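Local coordinates for protein kojibiose phosphorylase (Gut metagenome, PDB 6W0P) that is a glycoside hydrolase family 65 protein with a beta-sandwich-like N-terminal domain, a helical central catalytic domain and a small C-terminal domain, at residues A[106-111]-A[128-133]; A[14-19]-A[115-120]; A[216-221]-A[245-250]; A[28-33]-A[41-46]. All coordinates share one frame; numbering follows the deposited sequence.

All four contacts fall within the N-terminal family 65 range. Contacts 1, 2 and 3 pin neighbouring strands of one large antiparallel sheet: 109-118 with 123-132, 109-118 with 15-19, and 210-217 with 245-256 farther across. Their centres lie about 22 to 25 Å apart, so they sample separate regions of the sheet. Along the chain, contacts 1 and 2 alternate through their shared strand 109-118. Contact 4, between helix 26-32 and the chain after strand 40-42, falls between the segments of contact 2 and closes before contact 1 opens; contact 3 comes last. The centres of contacts 2 and 4 are about 12 Å apart, and Arg-115 touches Ser-29 of the helix and Phe-33 just after it.

Contact 1: A[106-111]-A[128-133]; sequences NKVKFE and FTWLTN
Val-108 and Trp-130 meet where the antiparallel beta hairpin of strands 109-118 and 123-132 opens toward a loop. The two side chains cross obliquely: Val-108 CB lies 3.5 Å from Trp-130 NE1, and both valine methyls reach the pyrrole side of the indole. Trp-130 leaves its strand on the Phe-110 side of the sheet, with CG anti to the backbone N (chi1 -172°), beside the carbonyl carbon. Glu-101 accepts a hydrogen bond from NE1. One indole face is covered by Thr-132 CG2 of the same strand, while Lys-109 O lies at the ring edge, 3.6 Å from CD1.

The other side of the sheet carries Glu-111, Thr-129 and Leu-131. Glu-111 and Thr-129 run side by side in the same direction, CG to CB 4.1 Å. Leu-131 instead crosses the glutamate at about a right angle, bringing CD1 to 3.7 Å from OE1, a van der Waals contact of a methyl with a carboxylate oxygen.

Phe-110 and Trp-130 form a non-hydrogen-bonded pair. The neighbouring Glu-111 and Thr-129 form a hydrogen-bonded pair; the bond from Thr-129 N to Glu-111 O measures 2.9 Å, with an angle of 167° at the hydrogen.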
# COMPACT_ATOMS: atom_id res chain seq x y z
N ASN A 106 -6.29 29.69 29.17
CA ASN A 106 -4.99 29.82 28.46
C ASN A 106 -4.50 31.28 28.50
O ASN A 106 -3.30 31.47 28.29
CB ASN A 106 -5.09 29.31 27.01
CG ASN A 106 -3.75 29.22 26.30
OD1 ASN A 106 -2.85 28.51 26.76
ND2 ASN A 106 -3.60 29.93 25.19
N LYS A 107 -5.36 32.26 28.78
CA LYS A 107 -5.01 33.71 28.79
C LYS A 107 -5.17 34.33 30.19
O LYS A 107 -4.28 35.05 30.59
CB LYS A 107 -5.86 34.45 27.75
CG LYS A 107 -5.45 34.18 26.31
CD LYS A 107 -6.28 34.92 25.27
CE LYS A 107 -5.97 34.45 23.86
NZ LYS A 107 -6.71 35.23 22.83
N VAL A 108 -6.26 34.06 30.91
CA VAL A 108 -6.64 34.88 32.10
C VAL A 108 -5.84 34.43 33.33
O VAL A 108 -5.13 33.43 33.25
CB VAL A 108 -8.17 34.83 32.34
CG1 VAL A 108 -8.94 35.32 31.11
CG2 VAL A 108 -8.64 33.45 32.78
N LYS A 109 -5.93 35.20 34.42
CA LYS A 109 -5.35 34.83 35.74
C LYS A 109 -6.44 34.08 36.52
O LYS A 109 -7.61 34.53 36.54
CB LYS A 109 -4.84 36.06 36.50
CG LYS A 109 -3.41 36.46 36.17
CD LYS A 109 -3.20 37.95 36.02
CE LYS A 109 -1.93 38.29 35.27
NZ LYS A 109 -1.65 39.75 35.34
N PHE A 110 -6.07 32.93 37.09
CA PHE A 110 -7.00 32.06 37.85
C PHE A 110 -6.20 31.37 38.94
O PHE A 110 -4.98 31.34 38.83
CB PHE A 110 -7.73 31.10 36.90
CG PHE A 110 -6.84 30.10 36.23
CD1 PHE A 110 -6.15 30.43 35.08
CD2 PHE A 110 -6.69 28.82 36.75
CE1 PHE A 110 -5.32 29.49 34.46
CE2 PHE A 110 -5.87 27.89 36.14
CZ PHE A 110 -5.20 28.23 34.99
N GLU A 111 -6.86 30.88 39.98
CA GLU A 111 -6.20 30.14 41.10
C GLU A 111 -7.17 29.06 41.60
O GLU A 111 -8.34 29.09 41.18
CB GLU A 111 -5.72 31.13 42.17
CG GLU A 111 -6.88 31.76 42.92
CD GLU A 111 -6.57 32.91 43.88
OE1 GLU A 111 -5.43 33.45 43.84
OE2 GLU A 111 -7.47 33.25 44.65
N PHE A 128 -12.71 26.77 39.69
CA PHE A 128 -11.53 27.67 39.64
C PHE A 128 -11.97 29.08 40.02
O PHE A 128 -13.18 29.40 39.95
CB PHE A 128 -10.87 27.58 38.26
CG PHE A 128 -11.83 27.79 37.12
CD1 PHE A 128 -12.10 29.06 36.66
CD2 PHE A 128 -12.50 26.73 36.55
CE1 PHE A 128 -13.02 29.26 35.64
CE2 PHE A 128 -13.41 26.92 35.53
CZ PHE A 128 -13.69 28.19 35.09
N THR A 129 -11.02 29.90 40.46
CA THR A 129 -11.30 31.32 40.77
C THR A 129 -10.66 32.20 39.69
O THR A 129 -9.43 32.15 39.50
CB THR A 129 -10.90 31.68 42.20
OG1 THR A 129 -11.62 30.79 43.07
CG2 THR A 129 -11.22 33.12 42.54
N TRP A 130 -11.50 32.95 38.98
CA TRP A 130 -11.14 33.91 37.92
C TRP A 130 -10.77 35.24 38.57
O TRP A 130 -11.66 35.84 39.23
CB TRP A 130 -12.33 34.07 36.97
CG TRP A 130 -12.07 34.86 35.74
CD1 TRP A 130 -10.87 35.21 35.19
CD2 TRP A 130 -13.07 35.36 34.85
NE1 TRP A 130 -11.06 35.91 34.03
CE2 TRP A 130 -12.40 36.01 33.79
CE3 TRP A 130 -14.47 35.31 34.85
CZ2 TRP A 130 -13.09 36.62 32.75
CZ3 TRP A 130 -15.15 35.93 33.82
CH2 TRP A 130 -14.47 36.57 32.78
N LEU A 131 -9.51 35.65 38.44
CA LEU A 131 -9.02 36.98 38.88
C LEU A 131 -9.13 37.92 37.67
O LEU A 131 -8.26 37.91 36.82
CB LEU A 131 -7.59 36.84 39.41
CG LEU A 131 -7.32 35.62 40.29
CD1 LEU A 131 -5.91 35.67 40.87
CD2 LEU A 131 -8.34 35.50 41.42
N THR A 132 -10.25 38.62 37.59
CA THR A 132 -10.62 39.52 36.47
C THR A 132 -10.88 40.92 37.04
O THR A 132 -11.88 41.10 37.77
CB THR A 132 -11.83 38.98 35.69
OG1 THR A 132 -12.34 40.07 34.90
CG2 THR A 132 -12.90 38.39 36.58
N ASN A 133 -9.99 41.86 36.69
CA ASN A 133 -9.97 43.29 37.13
C ASN A 133 -9.93 43.32 38.66
O ASN A 133 -8.89 42.91 39.23
CB ASN A 133 -11.10 44.08 36.49
CG ASN A 133 -10.88 44.25 35.00
OD1 ASN A 133 -9.75 44.18 34.54
ND2 ASN A 133 -11.95 44.42 34.25

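Contact 2: A[14-19]-A[115-120]; sequences YRIVEN and RILDLR
Glu-18 and Arg-115 form the buried ionic end of an antiparallel strand pair, 15-19 against 115-118, whose segment axes run 175° apart. Their side chains lie side by side and point the same way, with carboxylate and guanidinium planes only 15° apart. Arg-115 NE and NH2 both donate to Glu-18 OE1, NE at 2.7 Å and nearly along the C-O axis, NH2 at 3.0 Å on the syn lone pair. Both residues have CG anti to the backbone N (Glu-18 chi1 -172°), and the two chains start out together, CB to CB 3.7 Å. On the same side of the sheet, Ile-16 and Leu-117 meet CB to CB at 4.3 Å, and Ile-16 also packs on Tyr-316 of helix 308-324. Five backbone bonds close the pairing, from Arg-115 N to Glu-18 O at one end to Leu-119 N to Tyr-14 O at the other.

The other side is looser; Val-17 is buried there, but Arg-15, Ile-116 and Asp-118 are partly exposed. Arg-15 turns its NE toward Glu-12, a salt-bridge partner, while water 1 links its NH1 to Asp-118 OD2. Ile-116 CD1 lies 3.8 Å from that NH1. Arg-120 grips Asp-118 side-on, NE to OD1 and NH2 to OD2 (2.7 Å), and OD1 also accepts from Arg-120 N in an Asx turn. Tyr-14 CB rests over one face of the Arg-120 guanidinium, 3.6 Å above its plane and offset toward the rim.

Two donors on OE1, with His-22 and water 2 at OE2, would stabilise a charged Glu-18 carboxylate, whereas the Arg-15 to Asp-118 link depends on a solvent molecule.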
# COMPACT_ATOMS: atom_id res chain seq x y z
N TYR A 14 -12.57 6.46 44.80
CA TYR A 14 -13.90 6.65 44.14
C TYR A 14 -13.94 7.88 43.22
O TYR A 14 -15.02 8.18 42.70
CB TYR A 14 -15.03 6.73 45.18
CG TYR A 14 -15.21 5.50 46.04
CD1 TYR A 14 -15.84 4.36 45.55
CD2 TYR A 14 -14.75 5.47 47.35
CE1 TYR A 14 -16.01 3.23 46.33
CE2 TYR A 14 -14.94 4.37 48.15
CZ TYR A 14 -15.56 3.24 47.64
OH TYR A 14 -15.69 2.14 48.44
N ARG A 15 -12.82 8.58 43.03
CA ARG A 15 -12.77 9.79 42.18
C ARG A 15 -11.40 9.92 41.50
O ARG A 15 -10.40 9.44 42.05
CB ARG A 15 -13.04 11.05 43.02
CG ARG A 15 -14.20 10.91 44.00
CD ARG A 15 -14.64 12.27 44.51
NE ARG A 15 -13.59 12.88 45.30
CZ ARG A 15 -13.60 14.15 45.73
NH1 ARG A 15 -14.61 14.96 45.45
NH2 ARG A 15 -12.59 14.58 46.46
N ILE A 16 -11.38 10.53 40.33
CA ILE A 16 -10.15 11.04 39.67
C ILE A 16 -10.15 12.54 39.98
O ILE A 16 -11.22 13.21 39.74
CB ILE A 16 -10.14 10.73 38.17
CG1 ILE A 16 -10.54 9.29 37.85
CG2 ILE A 16 -8.78 11.06 37.57
CD1 ILE A 16 -9.70 8.23 38.56
N VAL A 17 -9.06 13.04 40.52
CA VAL A 17 -8.93 14.48 40.89
C VAL A 17 -7.67 15.04 40.23
O VAL A 17 -6.59 14.42 40.38
CB VAL A 17 -8.91 14.66 42.42
CG1 VAL A 17 -8.74 16.14 42.80
CG2 VAL A 17 -10.18 14.11 43.02
N GLU A 18 -7.82 16.17 39.53
CA GLU A 18 -6.67 17.01 39.08
C GLU A 18 -6.58 18.22 40.02
O GLU A 18 -7.54 18.96 40.07
CB GLU A 18 -6.80 17.43 37.62
CG GLU A 18 -5.55 18.11 37.07
CD GLU A 18 -5.69 18.76 35.70
OE1 GLU A 18 -6.83 18.84 35.16
OE2 GLU A 18 -4.63 19.14 35.14
N ASN A 19 -5.50 18.32 40.78
CA ASN A 19 -5.20 19.45 41.70
C ASN A 19 -4.35 20.45 40.92
O ASN A 19 -3.21 20.10 40.58
CB ASN A 19 -4.45 18.99 42.95
CG ASN A 19 -5.33 18.54 44.10
OD1 ASN A 19 -6.55 18.52 43.99
ND2 ASN A 19 -4.71 18.16 45.21
N ARG A 115 -10.28 19.73 39.20
CA ARG A 115 -11.09 18.91 38.27
C ARG A 115 -11.43 17.58 38.97
O ARG A 115 -10.49 16.95 39.49
CB ARG A 115 -10.29 18.64 36.99
CG ARG A 115 -11.14 18.37 35.77
CD ARG A 115 -10.41 17.65 34.66
NE ARG A 115 -9.29 18.41 34.12
CZ ARG A 115 -9.22 18.96 32.91
NH1 ARG A 115 -10.21 18.89 32.05
NH2 ARG A 115 -8.12 19.59 32.57
N ILE A 116 -12.70 17.18 38.98
CA ILE A 116 -13.16 15.95 39.69
C ILE A 116 -14.05 15.11 38.78
O ILE A 116 -15.03 15.64 38.24
CB ILE A 116 -13.91 16.29 40.99
CG1 ILE A 116 -13.05 17.17 41.89
CG2 ILE A 116 -14.35 15.02 41.69
CD1 ILE A 116 -13.80 17.76 43.07
N LEU A 117 -13.75 13.83 38.64
CA LEU A 117 -14.70 12.84 38.08
C LEU A 117 -15.09 11.94 39.25
O LEU A 117 -14.20 11.35 39.87
CB LEU A 117 -14.04 12.09 36.92
CG LEU A 117 -14.82 10.88 36.38
CD1 LEU A 117 -16.12 11.32 35.74
CD2 LEU A 117 -14.00 10.09 35.39
N ASP A 118 -16.37 11.90 39.61
CA ASP A 118 -16.84 11.02 40.71
C ASP A 118 -17.27 9.68 40.10
O ASP A 118 -18.27 9.62 39.41
CB ASP A 118 -17.96 11.69 41.50
CG ASP A 118 -18.15 11.03 42.85
OD1 ASP A 118 -18.08 9.79 42.89
OD2 ASP A 118 -18.35 11.79 43.85
N LEU A 119 -16.53 8.62 40.39
CA LEU A 119 -16.77 7.29 39.77
C LEU A 119 -18.08 6.67 40.29
O LEU A 119 -18.51 5.68 39.68
CB LEU A 119 -15.58 6.39 40.03
CG LEU A 119 -14.22 6.87 39.53
CD1 LEU A 119 -13.16 5.88 39.96
CD2 LEU A 119 -14.19 7.07 38.01
N ARG A 120 -18.76 7.26 41.29
CA ARG A 120 -20.02 6.69 41.83
C ARG A 120 -21.25 7.34 41.20
O ARG A 120 -22.35 6.80 41.41
CB ARG A 120 -20.06 6.84 43.35
CG ARG A 120 -18.81 6.33 44.04
CD ARG A 120 -18.63 6.93 45.41
NE ARG A 120 -18.36 8.36 45.29
CZ ARG A 120 -18.01 9.13 46.32
NH1 ARG A 120 -17.90 8.60 47.53
NH2 ARG A 120 -17.76 10.41 46.15
O HOH W 1 -17.31 14.33 44.14
O HOH W 2 -4.91 19.06 32.65

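Contact 3: A[216-221]-A[245-250]; sequences RTNLKE and KTITRY
Arg-216 and Tyr-250 are the hydrogen-bonded pair that anchors strand 210-217 beside strand 245-256 in the large antiparallel sheet of the N-terminal domain. Two backbone bonds join them: Arg-216 N donates to Tyr-250 O at 3.1 Å, and Tyr-250 N to Arg-216 O at 2.9 Å. Beyond this pair the backbone pairing fades, since Asn-218 N reaches Thr-248 O only by a weak bond, although Thr-217 CA keeps a CA-H...O contact with the same carbonyl.

Side-chain polarity takes over there. Asn-218 CG lies between its own backbone N and carbonyl carbon (chi1 59°), which sets it against Thr-248 of the neighbouring strand. OD1 accepts from Thr-248 N at 3.0 Å. That bond is nearly straight at the hydrogen, 173°, yet the donor sits 43° out of the amide plane. OD1 thus appears to stand in for a main-chain acceptor opposite Thr-248. The asparagine and Thr-248 side chains cross at about a right angle.

Apolar contacts gather on the Thr-217 side, toward strands 165-174 and 230-239 of the second sheet. Ile-247 CD1 reaches Thr-217 CB and Leu-219 CB, the latter at 4.1 Å. Separately, Leu-219 methyls and the Lys-245 end, CE and NZ, make a loose van der Waals approach, tip to tip.

Water completes the polar group: water 3 accepts from Asn-218 ND2 at 3.0 Å and also hydrogen-bonds to Thr-246 OG1 and Thr-248 OG1.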
# COMPACT_ATOMS: atom_id res chain seq x y z
N ARG A 216 -32.96 23.99 27.41
CA ARG A 216 -33.74 24.97 28.20
C ARG A 216 -33.09 25.02 29.58
O ARG A 216 -32.30 24.09 29.88
CB ARG A 216 -35.20 24.54 28.32
CG ARG A 216 -35.38 23.36 29.26
CD ARG A 216 -36.77 22.80 29.15
NE ARG A 216 -37.74 23.56 29.92
CZ ARG A 216 -38.87 24.06 29.44
NH1 ARG A 216 -39.16 23.94 28.15
NH2 ARG A 216 -39.70 24.71 30.24
N THR A 217 -33.45 26.01 30.39
CA THR A 217 -32.73 26.35 31.65
C THR A 217 -33.79 26.70 32.70
O THR A 217 -34.98 26.67 32.36
CB THR A 217 -31.67 27.44 31.42
OG1 THR A 217 -32.29 28.73 31.34
CG2 THR A 217 -30.85 27.22 30.17
N ASN A 218 -33.34 26.95 33.93
CA ASN A 218 -34.19 27.39 35.07
C ASN A 218 -34.07 28.93 35.20
O ASN A 218 -34.13 29.45 36.30
CB ASN A 218 -33.82 26.62 36.35
CG ASN A 218 -32.37 26.80 36.77
OD1 ASN A 218 -31.60 27.41 36.03
ND2 ASN A 218 -31.97 26.28 37.92
N LEU A 219 -33.88 29.64 34.11
CA LEU A 219 -33.79 31.12 34.16
C LEU A 219 -34.15 31.68 32.79
O LEU A 219 -33.54 31.25 31.77
CB LEU A 219 -32.37 31.51 34.60
CG LEU A 219 -32.14 33.01 34.85
CD1 LEU A 219 -32.94 33.51 36.05
CD2 LEU A 219 -30.67 33.30 35.07
N LYS A 220 -35.13 32.59 32.75
CA LYS A 220 -35.45 33.40 31.55
C LYS A 220 -34.16 34.10 31.07
O LYS A 220 -33.49 34.73 31.91
CB LYS A 220 -36.55 34.43 31.84
CG LYS A 220 -37.03 35.22 30.63
CD LYS A 220 -37.76 34.39 29.59
CE LYS A 220 -37.90 35.12 28.27
NZ LYS A 220 -38.79 34.39 27.34
N GLU A 221 -33.82 33.95 29.79
CA GLU A 221 -32.67 34.61 29.14
C GLU A 221 -33.04 36.07 28.81
O GLU A 221 -34.23 36.40 28.78
CB GLU A 221 -32.26 33.81 27.90
CG GLU A 221 -33.17 33.99 26.69
CD GLU A 221 -34.56 33.36 26.76
OE1 GLU A 221 -34.82 32.54 27.66
OE2 GLU A 221 -35.40 33.71 25.90
N LYS A 245 -24.74 32.43 42.42
CA LYS A 245 -25.76 32.48 41.35
C LYS A 245 -25.55 31.25 40.47
O LYS A 245 -24.45 31.11 39.94
CB LYS A 245 -25.61 33.79 40.57
CG LYS A 245 -26.55 33.96 39.39
CD LYS A 245 -27.97 34.27 39.83
CE LYS A 245 -28.96 34.25 38.68
NZ LYS A 245 -30.27 33.69 39.09
N THR A 246 -26.55 30.37 40.37
CA THR A 246 -26.44 29.09 39.63
C THR A 246 -27.48 29.11 38.53
O THR A 246 -28.52 29.65 38.77
CB THR A 246 -26.66 27.84 40.50
OG1 THR A 246 -28.03 27.73 40.88
CG2 THR A 246 -25.84 27.83 41.77
N ILE A 247 -27.19 28.47 37.41
CA ILE A 247 -28.16 28.14 36.33
C ILE A 247 -27.96 26.66 35.98
O ILE A 247 -26.80 26.19 36.04
CB ILE A 247 -27.96 29.09 35.14
CG1 ILE A 247 -28.96 28.83 34.01
CG2 ILE A 247 -26.54 29.05 34.62
CD1 ILE A 247 -28.94 29.91 32.93
N THR A 248 -29.04 25.95 35.65
CA THR A 248 -28.99 24.55 35.16
C THR A 248 -29.42 24.51 33.70
O THR A 248 -30.51 25.03 33.40
CB THR A 248 -29.87 23.64 36.03
OG1 THR A 248 -29.39 23.85 37.35
CG2 THR A 248 -29.80 22.19 35.62
N ARG A 249 -28.58 23.95 32.84
CA ARG A 249 -28.90 23.64 31.43
C ARG A 249 -29.31 22.16 31.29
O ARG A 249 -28.48 21.28 31.65
CB ARG A 249 -27.70 23.91 30.53
CG ARG A 249 -28.07 23.96 29.06
CD ARG A 249 -27.00 23.42 28.15
NE ARG A 249 -25.72 24.11 28.29
CZ ARG A 249 -25.07 24.70 27.30
NH1 ARG A 249 -25.59 24.74 26.09
NH2 ARG A 249 -23.87 25.22 27.50
N TYR A 250 -30.51 21.93 30.77
CA TYR A 250 -31.03 20.61 30.33
C TYR A 250 -30.85 20.50 28.82
O TYR A 250 -31.23 21.45 28.09
CB TYR A 250 -32.50 20.46 30.72
CG TYR A 250 -32.73 20.65 32.20
CD1 TYR A 250 -32.93 21.91 32.72
CD2 TYR A 250 -32.73 19.58 33.08
CE1 TYR A 250 -33.15 22.11 34.08
CE2 TYR A 250 -32.92 19.76 34.45
CZ TYR A 250 -33.14 21.04 34.95
OH TYR A 250 -33.36 21.29 36.27
O HOH W 3 -29.10 26.00 38.87
O HOH W 4 -33.82 23.39 38.47

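Contact 4: A[28-33]-A[41-46]; sequences VSESIF and GTRAFF
Glu-30 and Arg-43 form a buried salt bridge in the N-terminal domain of the family 65 fold, between the C-terminal part of helix 26-32 and the chain leaving strand 40-42. Arg-43 NH2 donates to Glu-30 OE1 at 2.8 Å, in the guanidinium plane and on the anti lone pair of the oxygen. The carboxylate stands nearly perpendicular to the guanidinium, their planes 85° apart, so one oxygen takes the contact; NE adds a weak bond to it. At the other end of the group, NH1 donates from a tilted direction to Ser-31 OG at 2.9 Å, an oxygen also hydrogen-bonded to Thr-660 O. Ser-31 N lies over one guanidinium face, offset toward the rim.

Ala-44 N donates to Glu-30 O at 2.9 Å, on a lone pair in the carbonyl plane, and Ala-44 CB presses against Phe-33 CB at 3.4 Å. Phe-45 crosses the glutamate at about a right angle, its CB 3.7 Å from OE2.

Farther out, Arg-43 bends at chi3 (68°), which turns NE back beside the helix, and the guanidinium also donates to the carbonyls of Leu-55, Thr-340 and Cys-661. The last two belong to the central catalytic range, which this arginine joins to the N-terminal domain. Leu-55 N gives OE1 another donor. Glu-30 OE2 accepts from the water 5 oxygen at 2.6 Å. Water 5 itself accepts from Phe-46 N at 3.1 Å.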
# COMPACT_ATOMS: atom_id res chain seq x y z
N VAL A 28 -4.82 15.08 27.60
CA VAL A 28 -4.78 13.82 28.41
C VAL A 28 -5.99 13.82 29.34
O VAL A 28 -6.69 12.82 29.36
CB VAL A 28 -3.46 13.66 29.19
CG1 VAL A 28 -3.55 12.55 30.23
CG2 VAL A 28 -2.29 13.40 28.25
N SER A 29 -6.23 14.93 30.05
CA SER A 29 -7.35 15.12 31.00
C SER A 29 -8.67 15.02 30.23
O SER A 29 -9.55 14.25 30.64
CB SER A 29 -7.19 16.41 31.76
OG SER A 29 -5.94 16.44 32.46
N GLU A 30 -8.81 15.75 29.13
CA GLU A 30 -9.98 15.64 28.24
C GLU A 30 -10.34 14.16 28.03
O GLU A 30 -11.55 13.81 28.05
CB GLU A 30 -9.71 16.28 26.87
CG GLU A 30 -9.68 17.80 26.86
CD GLU A 30 -9.49 18.42 25.48
OE1 GLU A 30 -9.11 17.69 24.52
OE2 GLU A 30 -9.71 19.64 25.35
N SER A 31 -9.35 13.30 27.78
CA SER A 31 -9.59 11.87 27.45
C SER A 31 -10.05 11.13 28.72
O SER A 31 -11.12 10.51 28.72
CB SER A 31 -8.36 11.24 26.83
OG SER A 31 -8.04 11.85 25.59
N ILE A 32 -9.29 11.29 29.79
CA ILE A 32 -9.42 10.52 31.06
C ILE A 32 -10.76 10.83 31.69
O ILE A 32 -11.43 9.89 32.18
CB ILE A 32 -8.24 10.84 32.00
CG1 ILE A 32 -6.95 10.22 31.46
CG2 ILE A 32 -8.56 10.40 33.42
CD1 ILE A 32 -5.71 10.55 32.27
N PHE A 33 -11.13 12.10 31.69
CA PHE A 33 -12.32 12.60 32.42
C PHE A 33 -13.56 12.53 31.53
O PHE A 33 -14.58 13.10 31.91
CB PHE A 33 -12.07 14.01 32.93
CG PHE A 33 -11.14 14.10 34.11
CD1 PHE A 33 -9.77 14.00 33.95
CD2 PHE A 33 -11.64 14.35 35.38
CE1 PHE A 33 -8.92 14.12 35.04
CE2 PHE A 33 -10.79 14.43 36.47
CZ PHE A 33 -9.42 14.35 36.30
N GLY A 41 -21.10 10.23 23.99
CA GLY A 41 -19.93 10.53 24.82
C GLY A 41 -19.44 11.93 24.60
O GLY A 41 -19.56 12.44 23.45
N THR A 42 -18.84 12.52 25.64
CA THR A 42 -18.16 13.82 25.52
C THR A 42 -16.79 13.71 26.16
O THR A 42 -16.71 13.21 27.29
CB THR A 42 -18.98 14.96 26.14
OG1 THR A 42 -19.19 14.64 27.51
CG2 THR A 42 -20.31 15.12 25.43
N ARG A 43 -15.78 14.23 25.47
CA ARG A 43 -14.46 14.52 26.06
C ARG A 43 -14.65 15.59 27.13
O ARG A 43 -15.63 16.36 27.04
CB ARG A 43 -13.48 14.99 24.96
CG ARG A 43 -12.95 13.86 24.09
CD ARG A 43 -12.12 14.38 22.93
NE ARG A 43 -10.87 14.98 23.40
CZ ARG A 43 -9.77 14.30 23.67
NH1 ARG A 43 -9.71 12.99 23.55
NH2 ARG A 43 -8.70 14.94 24.07
N ALA A 44 -13.70 15.69 28.05
CA ALA A 44 -13.73 16.63 29.19
C ALA A 44 -13.14 17.97 28.74
O ALA A 44 -12.37 18.60 29.52
CB ALA A 44 -13.00 16.07 30.36
N PHE A 45 -13.49 18.40 27.52
CA PHE A 45 -13.07 19.71 26.99
C PHE A 45 -13.75 20.75 27.87
O PHE A 45 -14.85 20.50 28.35
CB PHE A 45 -13.42 19.84 25.51
CG PHE A 45 -14.89 19.77 25.21
CD1 PHE A 45 -15.68 20.91 25.31
CD2 PHE A 45 -15.48 18.58 24.85
CE1 PHE A 45 -17.04 20.84 25.04
CE2 PHE A 45 -16.84 18.51 24.60
CZ PHE A 45 -17.62 19.64 24.70
N PHE A 46 -13.03 21.84 28.13
CA PHE A 46 -13.53 23.06 28.81
C PHE A 46 -14.79 23.56 28.12
O PHE A 46 -14.84 23.60 26.88
CB PHE A 46 -12.44 24.14 28.83
CG PHE A 46 -11.29 23.84 29.75
CD1 PHE A 46 -11.26 22.69 30.53
CD2 PHE A 46 -10.24 24.74 29.88
CE1 PHE A 46 -10.21 22.44 31.41
CE2 PHE A 46 -9.19 24.48 30.75
CZ PHE A 46 -9.18 23.34 31.52
O HOH W 5 -10.32 21.79 26.66